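Side-chain contacts in iron transport multicopper oxidase FET3 (PDB 1ZPU), which oxidises ferrous to ferric iron with molecular oxygen, using four coppers, to feed high-affinity iron uptake, and also oxidises cuprous ions: residues 68-73 with 347-352; 316-321 with 475-480; 381-386 with 419-424. All blocks are in the same frame, centred on the assembly; numbering follows the deposited sequence.

Interaction 1: residues 68-73 with 347-352; sequences GTASMD and PTLMTV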
ATOM      1  N   GLY A  68     -19.664  -3.031  -0.735  1.00 69.32           N
ATOM      2  CA  GLY A  68     -20.671  -3.748  -1.516  1.00 69.13           C
ATOM      3  C   GLY A  68     -20.159  -4.387  -2.796  1.00 69.15           C
ATOM      4  O   GLY A  68     -20.901  -5.104  -3.469  1.00 69.23           O
ATOM      5  N   THR A  69     -18.894  -4.141  -3.132  1.00 69.04           N
ATOM      6  CA  THR A  69     -18.291  -4.665  -4.354  1.00 68.99           C
ATOM      7  C   THR A  69     -16.884  -5.221  -4.106  1.00 69.11           C
ATOM      8  O   THR A  69     -15.943  -4.879  -4.824  1.00 69.00           O
ATOM      9  CB  THR A  69     -18.203  -3.577  -5.450  1.00 69.09           C
ATOM     10  OG1 THR A  69     -17.552  -2.410  -4.926  1.00 69.19           O
ATOM     11  CG2 THR A  69     -19.579  -3.200  -5.977  1.00 68.79           C
ATOM     12  N   ALA A  70     -16.747  -6.082  -3.092  1.00 69.27           N
ATOM     13  CA  ALA A  70     -15.462  -6.732  -2.733  1.00 69.24           C
ATOM     14  C   ALA A  70     -14.746  -7.384  -3.917  1.00 69.14           C
ATOM     15  O   ALA A  70     -13.527  -7.378  -4.002  1.00 69.20           O
ATOM     16  CB  ALA A  70     -15.675  -7.764  -1.630  1.00 68.90           C
ATOM     17  N   SER A  71     -15.520  -7.954  -4.823  1.00 69.24           N
ATOM     18  CA  SER A  71     -15.018  -8.546  -6.052  1.00 69.20           C
ATOM     19  C   SER A  71     -14.061  -7.628  -6.830  1.00 69.13           C
ATOM     20  O   SER A  71     -13.286  -8.084  -7.667  1.00 69.15           O
ATOM     21  CB  SER A  71     -16.227  -8.920  -6.923  1.00 69.09           C
ATOM     22  OG  SER A  71     -15.889  -8.940  -8.291  1.00 69.15           O
ATOM     23  N   MET A  72     -14.124  -6.332  -6.558  1.00 68.94           N
ATOM     24  CA  MET A  72     -13.404  -5.357  -7.374  1.00 68.90           C
ATOM     25  C   MET A  72     -12.118  -4.860  -6.720  1.00 69.02           C
ATOM     26  O   MET A  72     -11.444  -3.987  -7.269  1.00 68.99           O
ATOM     27  CB  MET A  72     -14.296  -4.155  -7.723  1.00 68.86           C
ATOM     28  CG  MET A  72     -15.600  -4.485  -8.436  1.00 68.55           C
ATOM     29  SD  MET A  72     -15.341  -5.247 -10.042  1.00 69.66           S
ATOM     30  CE  MET A  72     -17.013  -5.769 -10.452  1.00 67.67           C
ATOM     31  N   ASP A  73     -11.771  -5.423  -5.563  1.00 69.12           N
ATOM     32  CA  ASP A  73     -10.612  -4.966  -4.796  1.00 69.19           C
ATOM     33  C   ASP A  73      -9.282  -5.284  -5.466  1.00 69.15           C
ATOM     34  O   ASP A  73      -8.281  -4.616  -5.210  1.00 69.18           O
ATOM     35  CB  ASP A  73     -10.621  -5.559  -3.392  1.00 69.38           C
ATOM     36  CG  ASP A  73      -9.716  -4.800  -2.441  1.00 69.77           C
ATOM     37  OD1 ASP A  73      -9.714  -3.553  -2.501  1.00 70.24           O
ATOM     38  OD2 ASP A  73      -9.019  -5.454  -1.638  1.00 70.70           O
ATOM     39  N   PRO A 347      -9.965 -18.701  -4.481  1.00 68.83           N
ATOM     40  CA  PRO A 347      -9.972 -17.355  -3.906  1.00 68.90           C
ATOM     41  C   PRO A 347     -10.912 -17.274  -2.715  1.00 68.89           C
ATOM     42  O   PRO A 347     -11.994 -17.848  -2.768  1.00 68.99           O
ATOM     43  CB  PRO A 347     -10.531 -16.494  -5.039  1.00 68.96           C
ATOM     44  CG  PRO A 347     -10.259 -17.248  -6.280  1.00 68.77           C
ATOM     45  CD  PRO A 347     -10.227 -18.685  -5.934  1.00 68.66           C
ATOM     46  N   THR A 348     -10.504 -16.565  -1.665  1.00 68.80           N
ATOM     47  CA  THR A 348     -11.297 -16.452  -0.440  1.00 68.80           C
ATOM     48  C   THR A 348     -12.760 -16.125  -0.733  1.00 68.86           C
ATOM     49  O   THR A 348     -13.655 -16.874  -0.329  1.00 68.81           O
ATOM     50  CB  THR A 348     -10.735 -15.377   0.518  1.00 68.79           C
ATOM     51  OG1 THR A 348      -9.313 -15.505   0.615  1.00 69.38           O
ATOM     52  CG2 THR A 348     -11.351 -15.518   1.909  1.00 68.28           C
ATOM     53  N   LEU A 349     -12.986 -15.023  -1.452  1.00 68.71           N
ATOM     54  CA  LEU A 349     -14.341 -14.574  -1.787  1.00 68.68           C
ATOM     55  C   LEU A 349     -15.169 -15.642  -2.511  1.00 68.87           C
ATOM     56  O   LEU A 349     -16.349 -15.837  -2.211  1.00 68.94           O
ATOM     57  CB  LEU A 349     -14.303 -13.272  -2.592  1.00 68.63           C
ATOM     58  CG  LEU A 349     -15.607 -12.588  -3.013  1.00 68.24           C
ATOM     59  CD1 LEU A 349     -16.457 -12.173  -1.828  1.00 67.48           C
ATOM     60  CD2 LEU A 349     -15.283 -11.387  -3.854  1.00 67.97           C
ATOM     61  N   MET A 350     -14.539 -16.346  -3.444  1.00 68.96           N
ATOM     62  CA  MET A 350     -15.208 -17.390  -4.197  1.00 69.08           C
ATOM     63  C   MET A 350     -15.735 -18.518  -3.303  1.00 69.17           C
ATOM     64  O   MET A 350     -16.775 -19.127  -3.612  1.00 69.07           O
ATOM     65  CB  MET A 350     -14.284 -17.921  -5.292  1.00 69.20           C
ATOM     66  CG  MET A 350     -14.364 -17.154  -6.607  1.00 69.36           C
ATOM     67  SD  MET A 350     -13.869 -15.411  -6.526  1.00 72.47           S
ATOM     68  CE  MET A 350     -13.637 -15.054  -8.271  1.00 70.48           C
ATOM     69  N   THR A 351     -15.041 -18.789  -2.196  1.00 69.19           N
ATOM     70  CA  THR A 351     -15.519 -19.834  -1.284  1.00 69.34           C
ATOM     71  C   THR A 351     -16.641 -19.319  -0.392  1.00 69.27           C
ATOM     72  O   THR A 351     -17.617 -20.037  -0.173  1.00 69.45           O
ATOM     73  CB  THR A 351     -14.407 -20.596  -0.479  1.00 69.27           C
ATOM     74  OG1 THR A 351     -14.284 -20.064   0.845  1.00 69.99           O
ATOM     75  CG2 THR A 351     -13.064 -20.572  -1.189  1.00 69.24           C
ATOM     76  N   VAL A 352     -16.539 -18.078   0.090  1.00 69.11           N
ATOM     77  CA  VAL A 352     -17.656 -17.481   0.847  1.00 69.05           C
ATOM     78  C   VAL A 352     -18.956 -17.407   0.022  1.00 69.08           C
ATOM     79  O   VAL A 352     -20.055 -17.643   0.546  1.00 68.96           O
ATOM     80  CB  VAL A 352     -17.308 -16.114   1.551  1.00 68.76           C
ATOM     81  CG1 VAL A 352     -15.945 -15.611   1.183  1.00 68.89           C
ATOM     82  CG2 VAL A 352     -18.389 -15.056   1.311  1.00 68.39           C
TER
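At the seam between the first and third plastocyanin-like domains of this multicopper oxidase, L349 of the short helix 348-352 rests against A70 and S71, in the loop that follows the copper-binding strand 60-62. The evidence for a small van der Waals contact is direct: no hydrogen bond crosses between 68-73 and 347-352, and the buried surface sums to 93 Å². The backbones come nearest at S71 and L349, whose CA atoms are 7.4 Å apart, and one leucine methyl bridges that gap. CG of L349 stands anti to its own N (chi1 -178°), which extends the branch away from the helix and carries CD2 over the start of the 3-10 turn. There CD2 lies 3.6 Å from S71 N and 4.0 Å from A70 C, so it covers the peptide unit joining the two residues. The bond to CB of A70 points toward the helix.

The turn receiving the methyl is closed by two backbone bonds, M72 N to T69 O at 2.9 Å and D73 N to A70 O at 3.1 Å. It leads straight to the trinuclear copper site: D73 OD2 hydrogen-bonds ND1 of H397, a type 3 copper ligand, and D73 O hydrogen-bonds ND1 of H60, a type 2 ligand. D73 is thus a second-shell residue for both histidines, consistent with a role in orienting their rings. A second tie across the seam is T348 OG1 to F77 O, and V458 of strand 457-463 also touches L349. Of the S71 side chain, CB and not the hydroxyl faces the methyl: CB lies 4.0 Å from L349 CD2, whereas chi1 of 154° holds OG 5.1 Å from that same CD2.

Interaction 2: residues 316-321 with 475-480; sequences HVITVD and LVLVED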
ATOM      1  N   HIS A 316     -13.225  -7.973  19.273  1.00 68.89           N
ATOM      2  CA  HIS A 316     -12.377  -8.947  18.635  1.00 68.81           C
ATOM      3  C   HIS A 316     -10.958  -8.391  18.627  1.00 68.97           C
ATOM      4  O   HIS A 316     -10.697  -7.357  18.004  1.00 69.15           O
ATOM      5  CB  HIS A 316     -12.875  -9.164  17.201  1.00 68.53           C
ATOM      6  CG  HIS A 316     -12.340 -10.394  16.542  1.00 68.13           C
ATOM      7  ND1 HIS A 316     -11.245 -11.084  17.017  1.00 68.43           N
ATOM      8  CD2 HIS A 316     -12.729 -11.038  15.419  1.00 67.93           C
ATOM      9  CE1 HIS A 316     -10.994 -12.112  16.225  1.00 68.23           C
ATOM     10  NE2 HIS A 316     -11.878 -12.103  15.245  1.00 68.51           N
ATOM     11  N   VAL A 317     -10.046  -9.063  19.330  1.00 69.00           N
ATOM     12  CA  VAL A 317      -8.629  -8.667  19.328  1.00 68.85           C
ATOM     13  C   VAL A 317      -7.788  -9.665  18.547  1.00 68.81           C
ATOM     14  O   VAL A 317      -7.779 -10.857  18.843  1.00 68.90           O
ATOM     15  CB  VAL A 317      -8.056  -8.480  20.754  1.00 68.57           C
ATOM     16  CG1 VAL A 317      -6.587  -8.059  20.696  1.00 68.27           C
ATOM     17  CG2 VAL A 317      -8.861  -7.447  21.511  1.00 68.40           C
ATOM     18  N   ILE A 318      -7.097  -9.160  17.534  1.00 68.75           N
ATOM     19  CA  ILE A 318      -6.137  -9.948  16.769  1.00 68.71           C
ATOM     20  C   ILE A 318      -4.713  -9.518  17.173  1.00 68.85           C
ATOM     21  O   ILE A 318      -4.327  -8.371  16.952  1.00 69.07           O
ATOM     22  CB  ILE A 318      -6.359  -9.753  15.239  1.00 68.51           C
ATOM     23  CG1 ILE A 318      -7.795 -10.118  14.862  1.00 68.06           C
ATOM     24  CG2 ILE A 318      -5.359 -10.560  14.426  1.00 67.91           C
ATOM     25  CD1 ILE A 318      -8.231  -9.638  13.502  1.00 68.15           C
ATOM     26  N   THR A 319      -3.949 -10.422  17.783  1.00 68.72           N
ATOM     27  CA  THR A 319      -2.566 -10.131  18.147  1.00 68.73           C
ATOM     28  C   THR A 319      -1.608 -10.903  17.245  1.00 68.86           C
ATOM     29  O   THR A 319      -1.621 -12.125  17.206  1.00 68.94           O
ATOM     30  CB  THR A 319      -2.270 -10.423  19.640  1.00 68.51           C
ATOM     31  OG1 THR A 319      -3.111  -9.604  20.455  1.00 69.02           O
ATOM     32  CG2 THR A 319      -0.819 -10.116  19.989  1.00 68.11           C
ATOM     33  N   VAL A 320      -0.778 -10.179  16.510  1.00 68.95           N
ATOM     34  CA  VAL A 320       0.182 -10.820  15.630  1.00 69.03           C
ATOM     35  C   VAL A 320       1.606 -10.343  15.888  1.00 69.15           C
ATOM     36  O   VAL A 320       1.857  -9.146  16.045  1.00 69.11           O
ATOM     37  CB  VAL A 320      -0.190 -10.649  14.130  1.00 69.03           C
ATOM     38  CG1 VAL A 320      -1.515 -11.329  13.829  1.00 69.08           C
ATOM     39  CG2 VAL A 320      -0.252  -9.189  13.745  1.00 68.83           C
ATOM     40  N   ASP A 321       2.532 -11.296  15.940  1.00 69.38           N
ATOM     41  CA  ASP A 321       3.959 -10.984  16.035  1.00 69.53           C
ATOM     42  C   ASP A 321       4.583 -11.101  14.653  1.00 69.46           C
ATOM     43  O   ASP A 321       4.290 -12.041  13.914  1.00 69.77           O
ATOM     44  CB  ASP A 321       4.671 -11.896  17.037  1.00 69.48           C
ATOM     45  CG  ASP A 321       4.213 -11.660  18.481  1.00 70.84           C
ATOM     46  OD1 ASP A 321       3.345 -10.787  18.720  1.00 72.77           O
ATOM     47  OD2 ASP A 321       4.716 -12.354  19.390  1.00 71.69           O
ATOM     48  N   LEU A 475      -2.215 -11.387   6.126  1.00 68.87           N
ATOM     49  CA  LEU A 475      -3.318 -12.163   6.681  1.00 68.78           C
ATOM     50  C   LEU A 475      -4.645 -11.688   6.104  1.00 68.90           C
ATOM     51  O   LEU A 475      -4.736 -10.569   5.596  1.00 69.23           O
ATOM     52  CB  LEU A 475      -3.338 -12.105   8.207  1.00 68.66           C
ATOM     53  CG  LEU A 475      -3.443 -10.780   8.945  1.00 67.94           C
ATOM     54  CD1 LEU A 475      -4.856 -10.273   8.917  1.00 67.70           C
ATOM     55  CD2 LEU A 475      -3.035 -11.041  10.365  1.00 68.00           C
ATOM     56  N   VAL A 476      -5.667 -12.534   6.186  1.00 68.69           N
ATOM     57  CA  VAL A 476      -6.928 -12.271   5.506  1.00 68.37           C
ATOM     58  C   VAL A 476      -8.082 -12.069   6.489  1.00 68.57           C
ATOM     59  O   VAL A 476      -8.319 -12.898   7.376  1.00 68.68           O
ATOM     60  CB  VAL A 476      -7.270 -13.404   4.513  1.00 68.23           C
ATOM     61  CG1 VAL A 476      -8.592 -13.131   3.813  1.00 67.63           C
ATOM     62  CG2 VAL A 476      -6.153 -13.586   3.508  1.00 67.24           C
ATOM     63  N   LEU A 477      -8.795 -10.961   6.322  1.00 68.58           N
ATOM     64  CA  LEU A 477      -9.967 -10.651   7.135  1.00 68.64           C
ATOM     65  C   LEU A 477     -11.256 -10.864   6.348  1.00 68.85           C
ATOM     66  O   LEU A 477     -11.450 -10.257   5.302  1.00 69.26           O
ATOM     67  CB  LEU A 477      -9.899  -9.206   7.624  1.00 68.10           C
ATOM     68  CG  LEU A 477      -8.733  -8.837   8.541  1.00 68.36           C
ATOM     69  CD1 LEU A 477      -8.873  -7.403   8.977  1.00 68.50           C
ATOM     70  CD2 LEU A 477      -8.650  -9.733   9.770  1.00 68.54           C
ATOM     71  N   VAL A 478     -12.132 -11.725   6.845  1.00 68.78           N
ATOM     72  CA  VAL A 478     -13.430 -11.927   6.221  1.00 68.68           C
ATOM     73  C   VAL A 478     -14.478 -11.254   7.103  1.00 68.90           C
ATOM     74  O   VAL A 478     -14.790 -11.733   8.202  1.00 68.99           O
ATOM     75  CB  VAL A 478     -13.739 -13.434   6.028  1.00 68.50           C
ATOM     76  CG1 VAL A 478     -15.108 -13.633   5.414  1.00 68.14           C
ATOM     77  CG2 VAL A 478     -12.691 -14.075   5.159  1.00 67.89           C
ATOM     78  N   GLU A 479     -15.000 -10.132   6.620  1.00 68.94           N
ATOM     79  CA  GLU A 479     -15.988  -9.338   7.339  1.00 69.19           C
ATOM     80  C   GLU A 479     -17.404  -9.844   7.068  1.00 69.40           C
ATOM     81  O   GLU A 479     -17.805  -9.959   5.911  1.00 69.70           O
ATOM     82  CB  GLU A 479     -15.867  -7.905   6.876  1.00 69.24           C
ATOM     83  CG  GLU A 479     -16.119  -6.873   7.933  1.00 69.81           C
ATOM     84  CD  GLU A 479     -15.308  -5.615   7.676  1.00 70.38           C
ATOM     85  OE1 GLU A 479     -14.074  -5.740   7.498  1.00 70.11           O
ATOM     86  OE2 GLU A 479     -15.899  -4.512   7.646  1.00 70.12           O
ATOM     87  N   ASP A 480     -18.165 -10.095   8.134  1.00 69.41           N
ATOM     88  CA  ASP A 480     -19.402 -10.898   8.083  1.00 69.55           C
ATOM     89  C   ASP A 480     -19.740 -11.488   6.709  1.00 69.50           C
ATOM     90  O   ASP A 480     -20.414 -10.854   5.895  1.00 69.41           O
ATOM     91  CB  ASP A 480     -20.619 -10.188   8.722  1.00 69.65           C
ATOM     92  CG  ASP A 480     -21.080  -8.984   7.937  1.00 69.68           C
ATOM     93  OD1 ASP A 480     -20.247  -8.371   7.237  1.00 70.19           O
ATOM     94  OD2 ASP A 480     -22.280  -8.646   8.025  1.00 69.80           O
TER
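I318 and V320 meet L477 and L475 inside the beta-sandwich of the third cupredoxin domain, where strands 316-326 and 474-479 belong to the two facing sheets. Spacing and direction support this reading: CA atoms of I318 and L477 are 10.4 Å apart, those of V320 and L475 are 9.7 Å apart, and the two segments run in opposing senses.

The apolar contacts are two separate methyl pairs. I318 reaches across with the far end of its long branch, CD1 standing 3.8 Å from L477 CD2; F372 flanks I318. V320 answers L475 through CG1, also 3.8 Å from CD2 of that leucine, and F461 lies beside L475. In both pairs the side chains meet at a slant. The copper cluster is near: the side chain of L475 is about 7 Å from that of H462, a type 3 ligand.

Polar interactions do not cross the sandwich here; E479 OE1, for one, pairs elsewhere, with H399 NE2. L475 depends on its torsion: chi1 of 58° places CG between the backbone N and the carbonyl carbon, and from there CD2 reaches V320 CG1.

Interaction 3: residues 381-386 with 419-424; sequences EIVLNN and HSFDPD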
ATOM      1  N   GLU A 381      -9.747  -4.891  16.897  1.00 69.16           N
ATOM      2  CA  GLU A 381      -8.467  -4.315  17.252  1.00 69.45           C
ATOM      3  C   GLU A 381      -7.350  -5.238  16.779  1.00 69.27           C
ATOM      4  O   GLU A 381      -7.349  -6.437  17.080  1.00 69.45           O
ATOM      5  CB  GLU A 381      -8.397  -4.087  18.763  1.00 69.32           C
ATOM      6  CG  GLU A 381      -7.011  -3.850  19.330  1.00 70.01           C
ATOM      7  CD  GLU A 381      -7.039  -3.503  20.814  1.00 70.71           C
ATOM      8  OE1 GLU A 381      -7.496  -2.388  21.161  1.00 72.36           O
ATOM      9  OE2 GLU A 381      -6.599  -4.338  21.643  1.00 72.72           O
ATOM     10  N   ILE A 382      -6.414  -4.672  16.021  1.00 69.05           N
ATOM     11  CA  ILE A 382      -5.224  -5.395  15.590  1.00 68.71           C
ATOM     12  C   ILE A 382      -4.039  -4.939  16.429  1.00 68.74           C
ATOM     13  O   ILE A 382      -3.693  -3.765  16.463  1.00 68.89           O
ATOM     14  CB  ILE A 382      -4.938  -5.210  14.075  1.00 68.41           C
ATOM     15  CG1 ILE A 382      -5.979  -5.955  13.252  1.00 68.07           C
ATOM     16  CG2 ILE A 382      -3.570  -5.746  13.705  1.00 67.97           C
ATOM     17  CD1 ILE A 382      -6.043  -5.523  11.800  1.00 68.55           C
ATOM     18  N   VAL A 383      -3.436  -5.881  17.130  1.00 68.78           N
ATOM     19  CA  VAL A 383      -2.221  -5.627  17.882  1.00 68.80           C
ATOM     20  C   VAL A 383      -1.064  -6.234  17.101  1.00 68.81           C
ATOM     21  O   VAL A 383      -1.025  -7.441  16.859  1.00 68.82           O
ATOM     22  CB  VAL A 383      -2.272  -6.244  19.309  1.00 68.72           C
ATOM     23  CG1 VAL A 383      -0.981  -5.952  20.066  1.00 68.39           C
ATOM     24  CG2 VAL A 383      -3.477  -5.722  20.084  1.00 68.56           C
ATOM     25  N   LEU A 384      -0.125  -5.389  16.700  1.00 68.68           N
ATOM     26  CA  LEU A 384       1.003  -5.846  15.933  1.00 68.66           C
ATOM     27  C   LEU A 384       2.290  -5.618  16.715  1.00 68.80           C
ATOM     28  O   LEU A 384       2.610  -4.487  17.078  1.00 68.87           O
ATOM     29  CB  LEU A 384       1.024  -5.150  14.569  1.00 68.49           C
ATOM     30  CG  LEU A 384       2.065  -5.608  13.542  1.00 68.54           C
ATOM     31  CD1 LEU A 384       1.457  -5.658  12.170  1.00 69.43           C
ATOM     32  CD2 LEU A 384       3.280  -4.720  13.542  1.00 67.22           C
ATOM     33  N   ASN A 385       3.005  -6.710  16.978  1.00 68.84           N
ATOM     34  CA  ASN A 385       4.280  -6.685  17.692  1.00 68.86           C
ATOM     35  C   ASN A 385       5.465  -7.023  16.771  1.00 69.06           C
ATOM     36  O   ASN A 385       5.656  -8.183  16.393  1.00 69.06           O
ATOM     37  CB  ASN A 385       4.245  -7.672  18.860  1.00 68.60           C
ATOM     38  CG  ASN A 385       3.111  -7.402  19.819  1.00 68.50           C
ATOM     39  OD1 ASN A 385       2.938  -6.281  20.293  1.00 68.43           O
ATOM     40  ND2 ASN A 385       2.333  -8.434  20.120  1.00 68.45           N
ATOM     41  N   ASN A 386       6.256  -6.012  16.412  1.00 69.18           N
ATOM     42  CA  ASN A 386       7.441  -6.218  15.581  1.00 69.29           C
ATOM     43  C   ASN A 386       8.578  -6.880  16.340  1.00 69.58           C
ATOM     44  O   ASN A 386       9.148  -6.302  17.265  1.00 69.77           O
ATOM     45  CB  ASN A 386       7.941  -4.909  14.971  1.00 69.31           C
ATOM     46  CG  ASN A 386       8.947  -5.134  13.848  1.00 69.54           C
ATOM     47  OD1 ASN A 386       9.024  -6.220  13.281  1.00 70.34           O
ATOM     48  ND2 ASN A 386       9.726  -4.105  13.527  1.00 69.44           N
ATOM     49  N   HIS A 419       9.663  -4.961  22.230  1.00 68.83           N
ATOM     50  CA  HIS A 419       8.631  -4.799  23.246  1.00 68.77           C
ATOM     51  C   HIS A 419       7.241  -4.900  22.643  1.00 68.89           C
ATOM     52  O   HIS A 419       6.928  -4.224  21.661  1.00 69.11           O
ATOM     53  CB  HIS A 419       8.824  -3.493  24.007  1.00 68.67           C
ATOM     54  CG  HIS A 419      10.039  -3.499  24.873  1.00 68.56           C
ATOM     55  ND1 HIS A 419      11.271  -3.073  24.427  1.00 68.81           N
ATOM     56  CD2 HIS A 419      10.226  -3.940  26.138  1.00 68.54           C
ATOM     57  CE1 HIS A 419      12.163  -3.223  25.392  1.00 68.90           C
ATOM     58  NE2 HIS A 419      11.555  -3.750  26.439  1.00 69.07           N
ATOM     59  N   SER A 420       6.425  -5.778  23.214  1.00 68.94           N
ATOM     60  CA  SER A 420       5.053  -5.967  22.753  1.00 68.97           C
ATOM     61  C   SER A 420       4.122  -4.940  23.389  1.00 69.07           C
ATOM     62  O   SER A 420       4.463  -4.320  24.406  1.00 69.15           O
ATOM     63  CB  SER A 420       4.569  -7.373  23.093  1.00 69.00           C
ATOM     64  OG  SER A 420       5.153  -8.333  22.242  1.00 69.49           O
ATOM     65  N   PHE A 421       2.951  -4.755  22.785  1.00 68.96           N
ATOM     66  CA  PHE A 421       1.886  -4.003  23.422  1.00 68.80           C
ATOM     67  C   PHE A 421       1.419  -4.784  24.624  1.00 68.91           C
ATOM     68  O   PHE A 421       1.225  -5.994  24.536  1.00 68.99           O
ATOM     69  CB  PHE A 421       0.712  -3.808  22.468  1.00 68.45           C
ATOM     70  CG  PHE A 421      -0.488  -3.171  23.106  1.00 68.39           C
ATOM     71  CD1 PHE A 421      -0.453  -1.840  23.519  1.00 67.85           C
ATOM     72  CD2 PHE A 421      -1.659  -3.901  23.296  1.00 67.91           C
ATOM     73  CE1 PHE A 421      -1.566  -1.249  24.113  1.00 67.68           C
ATOM     74  CE2 PHE A 421      -2.773  -3.319  23.886  1.00 67.27           C
ATOM     75  CZ  PHE A 421      -2.728  -1.989  24.294  1.00 67.46           C
ATOM     76  N   ASP A 422       1.257  -4.092  25.747  1.00 69.05           N
ATOM     77  CA  ASP A 422       0.693  -4.709  26.933  1.00 69.22           C
ATOM     78  C   ASP A 422      -0.633  -4.030  27.289  1.00 69.31           C
ATOM     79  O   ASP A 422      -0.654  -2.841  27.635  1.00 69.44           O
ATOM     80  CB  ASP A 422       1.676  -4.671  28.103  1.00 69.07           C
ATOM     81  CG  ASP A 422       1.267  -5.597  29.242  1.00 70.08           C
ATOM     82  OD1 ASP A 422       0.050  -5.761  29.508  1.00 70.23           O
ATOM     83  OD2 ASP A 422       2.172  -6.170  29.887  1.00 71.28           O
ATOM     84  N   PRO A 423      -1.748  -4.784  27.211  1.00 69.29           N
ATOM     85  CA  PRO A 423      -3.063  -4.235  27.525  1.00 69.23           C
ATOM     86  C   PRO A 423      -3.138  -3.745  28.962  1.00 69.29           C
ATOM     87  O   PRO A 423      -3.973  -2.907  29.283  1.00 69.43           O
ATOM     88  CB  PRO A 423      -3.992  -5.435  27.338  1.00 69.12           C
ATOM     89  CG  PRO A 423      -3.112  -6.624  27.489  1.00 69.10           C
ATOM     90  CD  PRO A 423      -1.838  -6.207  26.844  1.00 69.19           C
ATOM     91  N   ASP A 424      -2.264  -4.268  29.814  1.00 69.31           N
ATOM     92  CA  ASP A 424      -2.237  -3.896  31.217  1.00 69.33           C
ATOM     93  C   ASP A 424      -1.342  -2.683  31.467  1.00 69.31           C
ATOM     94  O   ASP A 424      -1.459  -2.020  32.497  1.00 69.44           O
ATOM     95  CB  ASP A 424      -1.774  -5.084  32.063  1.00 69.32           C
ATOM     96  CG  ASP A 424      -2.787  -6.221  32.097  1.00 69.17           C
ATOM     97  OD1 ASP A 424      -3.614  -6.348  31.168  1.00 68.88           O
ATOM     98  OD2 ASP A 424      -2.743  -7.004  33.069  1.00 70.05           O
TER
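The F421 ring is approached by V383, whose CG1 is 3.9 Å from F421 CD2 and 3.6 Å from F421 CB, the two side chains running at about a right angle. One face of the ring carries P423 N, 3.8 Å above the plane of the F421 ring and offset toward the rim; the H426 ring also meets the F421 ring.

The second flat group is the N385 amide. Its OD1 accepts the backbone N of F421 at 2.9 Å, a fairly straight bond (162° at the hydrogen), although the donor is tilted 32° from the carbonyl plane. CG of N385 is anti to the carbonyl carbon (chi1 -57°), reaching S420 and F421, while ND2 donates to D321 OD1. Bonds from both ends thus fix the amide's rotation. S420 CB packs against N385 CG at 3.6 Å. Farther on, D424 N donates to D422 OD1, forming an Asx turn.

Strand 379-386 runs between 316-326 and 446-452 in the six-stranded sheet of the third cupredoxin domain, and the loop lies across that sheet, where F421 also touches V448 of strand 446-452 and Q405 of strand 401-406.

How the interactions relate
From the N terminus, 68-73 comes first and is separated by 273 residues, the whole second plastocyanin-like region included, from 347-352, which closes interaction 1. Before that happens 316-321 has opened interaction 2, which 475-480 completes, so these two loops cross. Interaction 3 opens and closes entirely between the ends of interaction 2. Interactions 1 and 2 touch where T348 CG2 packs on V478 CG2 at 3.8 Å, joining the domain seam to the sandwich. Interactions 2 and 3 use adjacent strands of one sheet, 316-326 and 379-386, which links the sandwich interior to the loop lying across the sheet. Interactions 1 and 3 stay about 14 Å apart at their nearest atoms.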